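Local coordinates for AgaA (Rhizobium radiobacter, PDB 6HLX), which binds the opine agropinic acid as a periplasmic substrate-binding protein, consistent with delivering it to an ABC transporter for import, at residues G321-Y332 with I349-W360. Residues are numbered along the deposited sequence; the frame is centred on the assembly and turned at random.
With G9Z (agropinic acid), chain E.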
loop_
_atom_site.group_PDB
_atom_site.type_symbol
_atom_site.label_atom_id
_atom_site.label_comp_id
_atom_site.label_asym_id
_atom_site.label_seq_id
_atom_site.Cartn_x
_atom_site.Cartn_y
_atom_site.Cartn_z
ATOM N N GLY A 321 0.159 -32.117 12.606
ATOM C CA GLY A 321 -0.115 -30.949 11.774
ATOM C C GLY A 321 -1.601 -30.699 11.630
ATOM O O GLY A 321 -2.383 -31.057 12.520
ATOM N N PHE A 322 -2.009 -30.091 10.501
ATOM C CA PHE A 322 -3.413 -29.773 10.231
ATOM C C PHE A 322 -3.583 -29.418 8.765
ATOM O O PHE A 322 -2.583 -29.219 8.062
ATOM C CB PHE A 322 -3.908 -28.596 11.127
ATOM C CG PHE A 322 -3.063 -27.335 11.072
ATOM C CD1 PHE A 322 -3.280 -26.373 10.089
ATOM C CD2 PHE A 322 -2.057 -27.110 12.009
ATOM C CE1 PHE A 322 -2.499 -25.201 10.037
ATOM C CE2 PHE A 322 -1.273 -25.951 11.954
ATOM C CZ PHE A 322 -1.494 -25.004 10.965
ATOM N N GLU A 323 -4.845 -29.287 8.321
ATOM C CA GLU A 323 -5.166 -28.878 6.950
ATOM C C GLU A 323 -5.539 -27.395 6.969
ATOM O O GLU A 323 -6.183 -26.923 7.912
ATOM C CB GLU A 323 -6.333 -29.704 6.394
ATOM C CG GLU A 323 -6.077 -31.205 6.388
ATOM C CD GLU A 323 -7.177 -32.085 5.817
ATOM O OE1 GLU A 323 -6.877 -33.257 5.493
ATOM O OE2 GLU A 323 -8.333 -31.613 5.698
ATOM N N VAL A 324 -5.143 -26.646 5.920
ATOM C CA VAL A 324 -5.423 -25.220 5.860
ATOM C C VAL A 324 -5.447 -24.777 4.400
ATOM O O VAL A 324 -4.851 -25.435 3.555
ATOM C CB VAL A 324 -4.365 -24.421 6.695
ATOM C CG1 VAL A 324 -2.960 -24.576 6.125
ATOM C CG2 VAL A 324 -4.732 -22.945 6.860
ATOM N N ARG A 325 -6.077 -23.639 4.128
ATOM C CA ARG A 325 -6.093 -23.067 2.793
ATOM C C ARG A 325 -5.309 -21.766 2.795
ATOM O O ARG A 325 -5.483 -20.956 3.704
ATOM C CB ARG A 325 -7.529 -22.799 2.325
ATOM C CG ARG A 325 -8.413 -24.060 2.283
ATOM C CD ARG A 325 -9.626 -23.856 1.393
ATOM N NE ARG A 325 -9.263 -23.829 -0.027
ATOM C CZ ARG A 325 -9.234 -24.895 -0.822
ATOM N NH1 ARG A 325 -9.548 -26.096 -0.351
ATOM N NH2 ARG A 325 -8.889 -24.768 -2.098
ATOM N N LEU A 326 -4.458 -21.566 1.778
ATOM C CA LEU A 326 -3.674 -20.331 1.611
ATOM C C LEU A 326 -4.220 -19.534 0.441
ATOM O O LEU A 326 -4.252 -20.029 -0.695
ATOM C CB LEU A 326 -2.197 -20.655 1.367
ATOM C CG LEU A 326 -1.206 -19.503 1.053
ATOM C CD1 LEU A 326 -1.140 -18.498 2.209
ATOM C CD2 LEU A 326 0.178 -20.067 0.791
ATOM N N LEU A 327 -4.604 -18.288 0.725
ATOM C CA LEU A 327 -5.103 -17.380 -0.313
ATOM C C LEU A 327 -3.954 -16.591 -0.919
ATOM O O LEU A 327 -3.201 -15.916 -0.204
ATOM C CB LEU A 327 -6.151 -16.411 0.267
ATOM C CG LEU A 327 -6.672 -15.307 -0.667
ATOM C CD1 LEU A 327 -7.423 -15.894 -1.890
ATOM C CD2 LEU A 327 -7.517 -14.295 0.097
ATOM N N ALA A 328 -3.866 -16.601 -2.243
ATOM C CA ALA A 328 -2.905 -15.747 -2.939
ATOM C C ALA A 328 -3.579 -15.362 -4.265
ATOM O O ALA A 328 -4.794 -15.129 -4.265
ATOM C CB ALA A 328 -1.564 -16.471 -3.144
ATOM N N THR A 329 -2.831 -15.263 -5.364
ATOM C CA THR A 329 -3.410 -14.906 -6.675
ATOM C C THR A 329 -2.577 -15.537 -7.767
ATOM O O THR A 329 -1.369 -15.721 -7.587
ATOM C CB THR A 329 -3.485 -13.360 -6.852
ATOM O OG1 THR A 329 -4.130 -13.020 -8.101
ATOM C CG2 THR A 329 -2.091 -12.669 -6.788
ATOM N N SER A 330 -3.200 -15.804 -8.927
ATOM C CA SER A 330 -2.445 -16.265 -10.084
ATOM C C SER A 330 -2.119 -15.036 -10.988
ATOM O O SER A 330 -1.429 -15.194 -11.981
ATOM C CB SER A 330 -3.277 -17.258 -10.879
ATOM O OG SER A 330 -4.536 -16.635 -11.062
ATOM N N GLN A 331 -2.650 -13.834 -10.677
ATOM C CA GLN A 331 -2.428 -12.642 -11.521
ATOM C C GLN A 331 -0.976 -12.130 -11.484
ATOM O O GLN A 331 -0.519 -11.475 -12.432
ATOM C CB GLN A 331 -3.405 -11.529 -11.132
ATOM C CG GLN A 331 -3.352 -10.337 -12.142
ATOM C CD GLN A 331 -4.539 -9.411 -12.127
ATOM O OE1 GLN A 331 -4.441 -8.230 -12.532
ATOM N NE2 GLN A 331 -5.698 -9.910 -11.709
ATOM N N TYR A 332 -0.284 -12.377 -10.362
ATOM C CA TYR A 332 1.104 -11.960 -10.176
ATOM C C TYR A 332 1.884 -13.241 -9.981
ATOM O O TYR A 332 1.681 -13.939 -8.982
ATOM C CB TYR A 332 1.208 -11.030 -8.949
ATOM C CG TYR A 332 0.466 -9.731 -9.176
ATOM C CD1 TYR A 332 -0.912 -9.646 -8.969
ATOM C CD2 TYR A 332 1.127 -8.601 -9.661
ATOM C CE1 TYR A 332 -1.611 -8.468 -9.229
ATOM C CE2 TYR A 332 0.436 -7.419 -9.932
ATOM C CZ TYR A 332 -0.936 -7.367 -9.740
ATOM O OH TYR A 332 -1.613 -6.204 -9.978
ATOM N N ILE A 349 6.388 -30.221 7.602
ATOM C CA ILE A 349 6.070 -30.186 9.032
ATOM C C ILE A 349 4.622 -30.664 9.301
ATOM O O ILE A 349 4.123 -30.532 10.424
ATOM C CB ILE A 349 6.415 -28.826 9.706
ATOM C CG1 ILE A 349 5.505 -27.661 9.210
ATOM C CG2 ILE A 349 7.911 -28.501 9.551
ATOM C CD1 ILE A 349 5.502 -26.467 10.125
ATOM N N GLY A 350 3.993 -31.251 8.283
ATOM C CA GLY A 350 2.657 -31.829 8.391
ATOM C C GLY A 350 1.501 -30.866 8.243
ATOM O O GLY A 350 0.368 -31.208 8.588
ATOM N N ILE A 351 1.763 -29.668 7.711
ATOM C CA ILE A 351 0.703 -28.700 7.443
ATOM C C ILE A 351 0.360 -28.893 5.967
ATOM O O ILE A 351 1.206 -28.645 5.103
ATOM C CB ILE A 351 1.111 -27.236 7.775
ATOM C CG1 ILE A 351 1.322 -27.039 9.300
ATOM C CG2 ILE A 351 0.065 -26.246 7.241
ATOM C CD1 ILE A 351 1.883 -25.688 9.714
ATOM N N LYS A 352 -0.846 -29.403 5.697
ATOM C CA LYS A 352 -1.314 -29.678 4.335
ATOM C C LYS A 352 -2.035 -28.451 3.810
ATOM O O LYS A 352 -3.167 -28.178 4.204
ATOM C CB LYS A 352 -2.199 -30.930 4.305
ATOM C CG LYS A 352 -1.414 -32.204 4.659
ATOM C CD LYS A 352 -2.279 -33.295 5.301
ATOM C CE LYS A 352 -2.528 -33.096 6.787
ATOM N NZ LYS A 352 -1.358 -33.480 7.628
ATOM N N VAL A 353 -1.346 -27.683 2.960
ATOM C CA VAL A 353 -1.866 -26.428 2.421
ATOM C C VAL A 353 -2.528 -26.654 1.062
ATOM O O VAL A 353 -1.905 -27.251 0.190
ATOM C CB VAL A 353 -0.715 -25.385 2.286
ATOM C CG1 VAL A 353 -1.191 -24.081 1.637
ATOM C CG2 VAL A 353 -0.031 -25.113 3.624
ATOM N N LYS A 354 -3.762 -26.155 0.884
ATOM C CA LYS A 354 -4.459 -26.120 -0.412
ATOM C C LYS A 354 -4.436 -24.651 -0.848
ATOM O O LYS A 354 -4.600 -23.762 -0.009
ATOM C CB LYS A 354 -5.888 -26.638 -0.296
ATOM C CG LYS A 354 -5.881 -28.135 0.059
ATOM C CD LYS A 354 -7.205 -28.837 -0.180
ATOM C CE LYS A 354 -7.081 -30.345 -0.047
ATOM N NZ LYS A 354 -6.267 -30.947 -1.143
ATOM N N LEU A 355 -4.173 -24.390 -2.129
ATOM C CA LEU A 355 -4.053 -23.018 -2.624
ATOM C C LEU A 355 -5.306 -22.482 -3.287
ATOM O O LEU A 355 -5.942 -23.186 -4.093
ATOM C CB LEU A 355 -2.899 -22.916 -3.645
ATOM C CG LEU A 355 -1.501 -23.342 -3.186
ATOM C CD1 LEU A 355 -0.497 -23.175 -4.305
ATOM C CD2 LEU A 355 -1.057 -22.574 -1.943
ATOM N N ASP A 356 -5.616 -21.207 -3.007
ATOM C CA ASP A 356 -6.698 -20.486 -3.670
ATOM C C ASP A 356 -6.012 -19.361 -4.417
ATOM O O ASP A 356 -5.432 -18.476 -3.799
ATOM C CB ASP A 356 -7.748 -19.972 -2.671
ATOM C CG ASP A 356 -8.550 -21.132 -2.101
ATOM O OD1 ASP A 356 -9.017 -21.976 -2.891
ATOM O OD2 ASP A 356 -8.681 -21.210 -0.867
ATOM N N LEU A 357 -6.030 -19.436 -5.752
ATOM C CA LEU A 357 -5.300 -18.524 -6.631
ATOM C C LEU A 357 -6.224 -17.832 -7.626
ATOM O O LEU A 357 -6.063 -18.002 -8.834
ATOM C CB LEU A 357 -4.205 -19.310 -7.380
ATOM C CG LEU A 357 -3.185 -20.070 -6.498
ATOM C CD1 LEU A 357 -2.259 -20.913 -7.343
ATOM C CD2 LEU A 357 -2.421 -19.123 -5.559
ATOM N N PRO A 358 -7.169 -17.006 -7.154
ATOM C CA PRO A 358 -8.040 -16.282 -8.096
ATOM C C PRO A 358 -7.328 -15.063 -8.672
ATOM O O PRO A 358 -6.162 -14.816 -8.349
ATOM C CB PRO A 358 -9.195 -15.844 -7.198
ATOM C CG PRO A 358 -8.525 -15.552 -5.877
ATOM C CD PRO A 358 -7.460 -16.622 -5.751
ATOM N N ASP A 359 -8.028 -14.256 -9.474
ATOM C CA ASP A 359 -7.414 -13.031 -9.994
ATOM C C ASP A 359 -7.247 -12.018 -8.842
ATOM O O ASP A 359 -7.720 -12.279 -7.731
ATOM C CB ASP A 359 -8.193 -12.453 -11.173
ATOM C CG ASP A 359 -9.522 -11.766 -10.863
ATOM O OD1 ASP A 359 -9.938 -11.770 -9.704
ATOM O OD2 ASP A 359 -10.133 -11.216 -11.791
ATOM N N TRP A 360 -6.594 -10.874 -9.101
ATOM C CA TRP A 360 -6.302 -9.949 -8.013
ATOM C C TRP A 360 -7.539 -9.382 -7.334
ATOM O O TRP A 360 -7.613 -9.392 -6.095
ATOM C CB TRP A 360 -5.350 -8.812 -8.471
ATOM C CG TRP A 360 -5.026 -7.913 -7.324
ATOM C CD1 TRP A 360 -5.538 -6.673 -7.090
ATOM C CD2 TRP A 360 -4.324 -8.289 -6.136
ATOM N NE1 TRP A 360 -5.096 -6.200 -5.878
ATOM C CE2 TRP A 360 -4.350 -7.175 -5.267
ATOM C CE3 TRP A 360 -3.608 -9.434 -5.753
ATOM C CZ2 TRP A 360 -3.716 -7.187 -4.020
ATOM C CZ3 TRP A 360 -2.972 -9.441 -4.516
ATOM C CH2 TRP A 360 -3.048 -8.335 -3.661
HETATM O OAM G9Z E . -1.868 -4.393 -5.486
HETATM C CAB G9Z E . -1.133 -5.389 -5.429
HETATM C CAC G9Z E . -1.037 -6.327 -6.476
HETATM C CB G9Z E . -0.001 -7.394 -6.006
HETATM C CA G9Z E . 0.298 -7.043 -4.558
HETATM C C G9Z E . 1.708 -6.952 -4.330
HETATM O O G9Z E . 2.297 -5.866 -4.587
HETATM N N G9Z E . -0.448 -5.762 -4.332
HETATM C CAG G9Z E . -0.350 -4.934 -3.069
HETATM C CAH G9Z E . -1.242 -5.524 -1.975
HETATM O OAP G9Z E . -0.720 -6.817 -1.671
HETATM C CAI G9Z E . -1.269 -4.665 -0.707
HETATM O OAQ G9Z E . -1.382 -3.269 -1.085
HETATM C CAJ G9Z E . -2.505 -5.002 0.193
HETATM O OAR G9Z E . -2.488 -4.166 1.365
HETATM C CAK G9Z E . -2.681 -6.486 0.594
HETATM O OAT G9Z E . -3.991 -6.677 1.165
HETATM C CAL G9Z E . -1.573 -6.983 1.535
HETATM O OAS G9Z E . -1.719 -8.402 1.761
HETATM O OXT G9Z E . 2.306 -7.982 -3.913
#
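With CG trans to the backbone N (chi1 -178°), the indole edge of Trp-360 meets Thr-329 CG2, 3.7 Å from CE3; Thr-329 OG1 likewise lies opposite its own backbone N. Thr-329 OG1 donates to Pro-358 O at 2.7 Å, in the carbonyl plane, and accepts from Gln-331 N, which closes an ST turn. Pro-358 O also takes Ser-330 N, from above its plane, while Ser-330 OG bonds Leu-357 O. CE1 of Tyr-332 touches CB of Trp-360 at 3.8 Å. The two rings stand nearly perpendicular, planes 81° apart, and both lay a face against the pyrrolidone ring of agropinic acid: Tyr-332 CZ and G9Z CAC are 3.4 Å apart. Outside the segments, Tyr-332 OH bonds Ser-9 and Trp-360 NE1 bonds Pro-21 O.

Before these loops, strands 322-327 and 351-356 run parallel, joined by helix 333-347 in a beta-alpha-beta unit; Leu-326 N to Lys-354 O (2.8 Å) is one rung of their ladder. Val-324, Leu-326, Val-353 and Leu-355 share one face, and Ile-351 CG1 lies over the Phe-322 ring. On the other face Arg-325 bends at chi3 to grip Asp-356 side-on, NE to OD2 at 2.8 Å and NH2 to OD1 at 2.9 Å, with guanidinium and carboxylate 25° from coplanar; Lys-354 CB lies over the rim of one guanidinium face. The paired bonds should restrict rotation of both charged groups, while the shared acceptor Pro-358 O ties together the two strand-end loops that bring Tyr-332 and Trp-360 to the ligand.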